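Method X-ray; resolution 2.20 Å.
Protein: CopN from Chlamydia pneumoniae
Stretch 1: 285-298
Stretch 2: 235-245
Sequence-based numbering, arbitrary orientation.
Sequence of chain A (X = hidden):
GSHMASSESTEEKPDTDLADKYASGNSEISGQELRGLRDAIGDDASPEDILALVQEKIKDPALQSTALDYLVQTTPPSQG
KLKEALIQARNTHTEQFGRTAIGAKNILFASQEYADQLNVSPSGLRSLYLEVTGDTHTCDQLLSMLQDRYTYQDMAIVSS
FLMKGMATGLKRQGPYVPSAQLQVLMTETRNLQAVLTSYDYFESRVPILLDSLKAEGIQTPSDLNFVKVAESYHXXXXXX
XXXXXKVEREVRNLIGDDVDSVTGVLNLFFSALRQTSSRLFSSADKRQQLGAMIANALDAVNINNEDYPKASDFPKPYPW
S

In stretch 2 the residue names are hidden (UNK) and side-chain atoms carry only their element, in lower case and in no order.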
# COMPACT_ATOMS: atom_id res chain seq x y z
N ASP A 285 -3.12 -10.84 13.04
CA ASP A 285 -3.65 -12.08 13.59
C ASP A 285 -3.88 -13.15 12.53
O ASP A 285 -3.52 -14.31 12.71
CB ASP A 285 -4.95 -11.80 14.34
CG ASP A 285 -5.58 -13.06 14.91
OD1 ASP A 285 -4.83 -13.95 15.35
OD2 ASP A 285 -6.82 -13.14 14.93
N LYS A 286 -4.49 -12.76 11.41
CA LYS A 286 -4.82 -13.70 10.34
C LYS A 286 -3.59 -14.17 9.57
O LYS A 286 -3.49 -15.34 9.21
CB LYS A 286 -5.83 -13.10 9.38
CG LYS A 286 -7.25 -13.09 9.92
CD LYS A 286 -8.17 -12.33 9.00
CE LYS A 286 -9.29 -11.69 9.79
NZ LYS A 286 -10.10 -10.75 8.97
N ARG A 287 -2.66 -13.25 9.31
CA ARG A 287 -1.39 -13.60 8.69
C ARG A 287 -0.69 -14.68 9.51
O ARG A 287 -0.24 -15.69 8.98
CB ARG A 287 -0.49 -12.37 8.55
CG ARG A 287 0.93 -12.72 8.14
CD ARG A 287 1.76 -11.48 7.84
NE ARG A 287 3.07 -11.83 7.31
CZ ARG A 287 4.15 -12.01 8.07
NH1 ARG A 287 4.06 -11.89 9.39
NH2 ARG A 287 5.31 -12.33 7.51
N GLN A 288 -0.59 -14.44 10.82
CA GLN A 288 -0.00 -15.40 11.74
C GLN A 288 -0.77 -16.72 11.73
O GLN A 288 -0.18 -17.80 11.67
CB GLN A 288 0.04 -14.83 13.16
CG GLN A 288 0.47 -15.82 14.22
CD GLN A 288 0.71 -15.17 15.56
OE1 GLN A 288 1.85 -14.89 15.94
NE2 GLN A 288 -0.37 -14.92 16.30
N GLN A 289 -2.10 -16.63 11.80
CA GLN A 289 -2.96 -17.81 11.80
C GLN A 289 -2.86 -18.59 10.50
O GLN A 289 -2.92 -19.82 10.49
CB GLN A 289 -4.41 -17.42 12.07
CG GLN A 289 -5.34 -18.60 12.26
CD GLN A 289 -6.71 -18.20 12.78
OE1 GLN A 289 -7.11 -17.04 12.67
NE2 GLN A 289 -7.44 -19.16 13.34
N LEU A 290 -2.70 -17.87 9.39
CA LEU A 290 -2.58 -18.52 8.08
C LEU A 290 -1.27 -19.28 7.99
O LEU A 290 -1.22 -20.38 7.43
CB LEU A 290 -2.68 -17.49 6.95
CG LEU A 290 -2.61 -18.10 5.55
CD1 LEU A 290 -3.63 -19.22 5.43
CD2 LEU A 290 -2.85 -17.04 4.48
N GLY A 291 -0.21 -18.69 8.53
CA GLY A 291 1.08 -19.35 8.61
C GLY A 291 0.98 -20.66 9.37
O GLY A 291 1.53 -21.68 8.95
N ALA A 292 0.27 -20.61 10.49
CA ALA A 292 0.03 -21.79 11.31
C ALA A 292 -0.71 -22.88 10.54
O ALA A 292 -0.35 -24.06 10.60
CB ALA A 292 -0.75 -21.41 12.56
N MET A 293 -1.75 -22.49 9.82
CA MET A 293 -2.60 -23.44 9.11
C MET A 293 -1.86 -24.10 7.94
O MET A 293 -2.07 -25.28 7.65
CB MET A 293 -3.87 -22.76 8.61
CG MET A 293 -4.80 -22.28 9.72
SD MET A 293 -5.16 -23.56 10.94
CE MET A 293 -4.25 -22.96 12.36
N ILE A 294 -1.01 -23.33 7.26
CA ILE A 294 -0.18 -23.89 6.20
C ILE A 294 0.82 -24.88 6.78
O ILE A 294 1.04 -25.95 6.23
CB ILE A 294 0.57 -22.78 5.42
CG1 ILE A 294 -0.42 -21.88 4.69
CG2 ILE A 294 1.55 -23.39 4.43
CD1 ILE A 294 0.22 -20.67 4.04
N ALA A 295 1.41 -24.51 7.92
CA ALA A 295 2.31 -25.40 8.64
C ALA A 295 1.60 -26.68 9.06
O ALA A 295 2.15 -27.77 8.97
CB ALA A 295 2.89 -24.69 9.86
N ASN A 296 0.36 -26.53 9.52
CA ASN A 296 -0.46 -27.68 9.91
C ASN A 296 -0.81 -28.55 8.71
O ASN A 296 -0.83 -29.77 8.80
CB ASN A 296 -1.74 -27.21 10.61
CG ASN A 296 -1.47 -26.66 12.00
OD1 ASN A 296 -0.32 -26.57 12.43
ND2 ASN A 296 -2.53 -26.28 12.70
N ALA A 297 -1.10 -27.90 7.58
CA ALA A 297 -1.44 -28.61 6.35
C ALA A 297 -0.27 -29.44 5.86
O ALA A 297 -0.45 -30.57 5.41
CB ALA A 297 -1.89 -27.62 5.28
N LEU A 298 0.93 -28.88 5.95
CA LEU A 298 2.15 -29.58 5.58
C LEU A 298 2.34 -30.86 6.39
O LEU A 298 2.72 -31.90 5.85
CB LEU A 298 3.37 -28.67 5.76
CG LEU A 298 3.64 -27.67 4.64
CD1 LEU A 298 4.62 -26.61 5.11
CD2 LEU A 298 4.18 -28.39 3.42
N UNK A 235 -7.26 -16.18 -2.58
CA UNK A 235 -8.49 -16.80 -2.09
C UNK A 235 -8.29 -17.28 -0.66
O UNK A 235 -9.18 -17.13 0.19
n UNK A 235 -12.33 -21.36 -4.29
c UNK A 235 -10.24 -18.59 -2.64
c UNK A 235 -8.89 -17.98 -2.98
c UNK A 235 -10.66 -19.61 -3.69
c UNK A 235 -11.94 -20.32 -3.29
N UNK A 236 -7.12 -17.85 -0.40
CA UNK A 236 -6.78 -18.34 0.93
C UNK A 236 -6.55 -17.18 1.91
O UNK A 236 -7.00 -17.23 3.05
c UNK A 236 -5.53 -19.24 0.88
c UNK A 236 -4.69 -21.49 0.02
c UNK A 236 -5.85 -20.52 0.10
c UNK A 236 -5.06 -19.59 2.26
N UNK A 237 -5.85 -16.14 1.45
CA UNK A 237 -5.61 -14.96 2.27
C UNK A 237 -6.92 -14.26 2.63
O UNK A 237 -7.11 -13.82 3.76
c UNK A 237 -3.24 -14.47 1.56
c UNK A 237 -2.25 -13.48 0.99
c UNK A 237 -4.68 -13.96 1.56
c UNK A 237 -4.73 -12.59 2.22
N UNK A 238 -7.83 -14.20 1.67
CA UNK A 238 -9.11 -13.52 1.86
C UNK A 238 -10.11 -14.38 2.64
O UNK A 238 -11.26 -13.98 2.83
n UNK A 238 -7.96 -11.98 -0.72
o UNK A 238 -9.61 -10.74 0.17
c UNK A 238 -9.71 -13.11 0.52
c UNK A 238 -9.08 -11.84 -0.03
N UNK A 239 -9.67 -15.55 3.08
CA UNK A 239 -10.47 -16.38 3.96
C UNK A 239 -10.18 -15.98 5.41
O UNK A 239 -9.09 -16.22 5.92
o UNK A 239 -11.13 -20.00 4.18
o UNK A 239 -11.85 -18.32 5.38
c UNK A 239 -11.12 -18.79 4.49
c UNK A 239 -10.17 -17.87 3.74
N UNK A 240 -11.16 -15.35 6.05
CA UNK A 240 -10.95 -14.75 7.36
C UNK A 240 -10.92 -15.77 8.50
O UNK A 240 -10.57 -15.44 9.63
c UNK A 240 -10.93 -11.99 6.17
c UNK A 240 -12.23 -12.71 6.49
c UNK A 240 -12.04 -13.71 7.63
n UNK A 240 -11.76 -11.26 3.93
c UNK A 240 -11.16 -10.82 5.22
N UNK A 241 -11.28 -17.02 8.20
CA UNK A 241 -11.18 -18.11 9.17
C UNK A 241 -10.48 -19.32 8.57
O UNK A 241 -11.12 -20.34 8.30
c UNK A 241 -15.15 -15.81 10.26
c UNK A 241 -12.56 -18.51 9.69
c UNK A 241 -13.33 -17.38 10.31
c UNK A 241 -14.44 -16.85 9.69
c UNK A 241 -14.75 -15.30 11.48
c UNK A 241 -13.65 -15.82 12.12
c UNK A 241 -12.95 -16.86 11.54
N UNK A 242 -9.16 -19.22 8.37
CA UNK A 242 -8.40 -20.29 7.72
C UNK A 242 -8.30 -21.56 8.56
O UNK A 242 -8.10 -21.49 9.78
c UNK A 242 -6.91 -18.66 8.61
c UNK A 242 -7.02 -19.67 7.52
c UNK A 242 -8.29 -18.10 8.76
N UNK A 243 -8.43 -22.71 7.91
CA UNK A 243 -8.17 -24.00 8.54
C UNK A 243 -7.19 -24.80 7.69
O UNK A 243 -7.05 -24.53 6.49
c UNK A 243 -10.48 -24.03 9.55
o UNK A 243 -10.01 -25.17 7.47
c UNK A 243 -9.46 -24.82 8.75
N UNK A 244 -6.52 -25.77 8.30
CA UNK A 244 -5.58 -26.62 7.58
C UNK A 244 -6.28 -27.40 6.47
O UNK A 244 -5.74 -27.59 5.39
c UNK A 244 -4.88 -27.57 8.54
N UNK A 245 -7.50 -27.85 6.76
CA UNK A 245 -8.31 -28.60 5.80
C UNK A 245 -8.61 -27.79 4.54
O UNK A 245 -8.43 -28.27 3.42
c UNK A 245 -9.61 -29.06 6.45
o UNK A 245 -9.36 -30.02 7.46

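Position 235 carries four carbons in a row ending in a nitrogen. The chain is extended and stays clear of stretch 1. This is Lys 235.

Position 236 has four carbons, forked at the first, with one arm two carbons long. The CA-to-CB bond points toward stretch 1, and the short arm lies 3.5 Å from CD1 of Leu 290. This is Ile 236, and the short arm is CG2.

Position 237 has the same forked pattern of four carbons. The first carbon of its longer arm is 3.9 Å from CD2 of Leu 290. This is Ile 237, and that carbon is CG1.

Position 238 has two carbons, the second carrying one oxygen and one nitrogen. It points away from stretch 1 and makes no contact. The amide identifies Asn 238.

Position 239 has two carbons, the second carrying two oxygens. One oxygen accepts a hydrogen bond from the backbone N of position 241, at 3.2 Å. The carboxylate identifies Asp 239.

Position 240 has four carbons in a row ending in a nitrogen. The nitrogen donates to O of Asn 238 at 3.0 Å. This is Lys 240. Its CD lies 3.2 Å from NZ of Lys 286.

Position 241 has one carbon followed by a ring of six carbons. It points away from stretch 1. This is Phe 241.

Position 242 has three carbons closing a ring onto the backbone N. The CA-to-CB bond points toward stretch 1. This is Pro 242. CB lies 4.0 Å from CD1 of Leu 290 and 4.1 Å from CG of Met 293, and CG lies 4.0 Å from CG of Gln 289.

Position 243 has one carbon carrying an oxygen and a carbon. It points away and caps the helix that follows. This is Thr 243. SD of Met 293 sits 3.9 Å from its CA.

Position 244 has a single carbon, 3.8 Å from CB of Asn 296. This is Ala 244. The small side chain accompanies a close approach, with its CA 4.6 Å from CA of Met 293.

Position 245 has one carbon then one oxygen, directed away. This is Ser 245.

The contact buries 550 Å² and has no hydrogen bonds between the stretches. Leu 290 packs among Ile 236, Ile 237 and Pro 242. Met 293 and Ala 297 extend the apolar packing along the helix to Ala 244.

Stretch 2, residues 235-245: KIINDKFPTAS
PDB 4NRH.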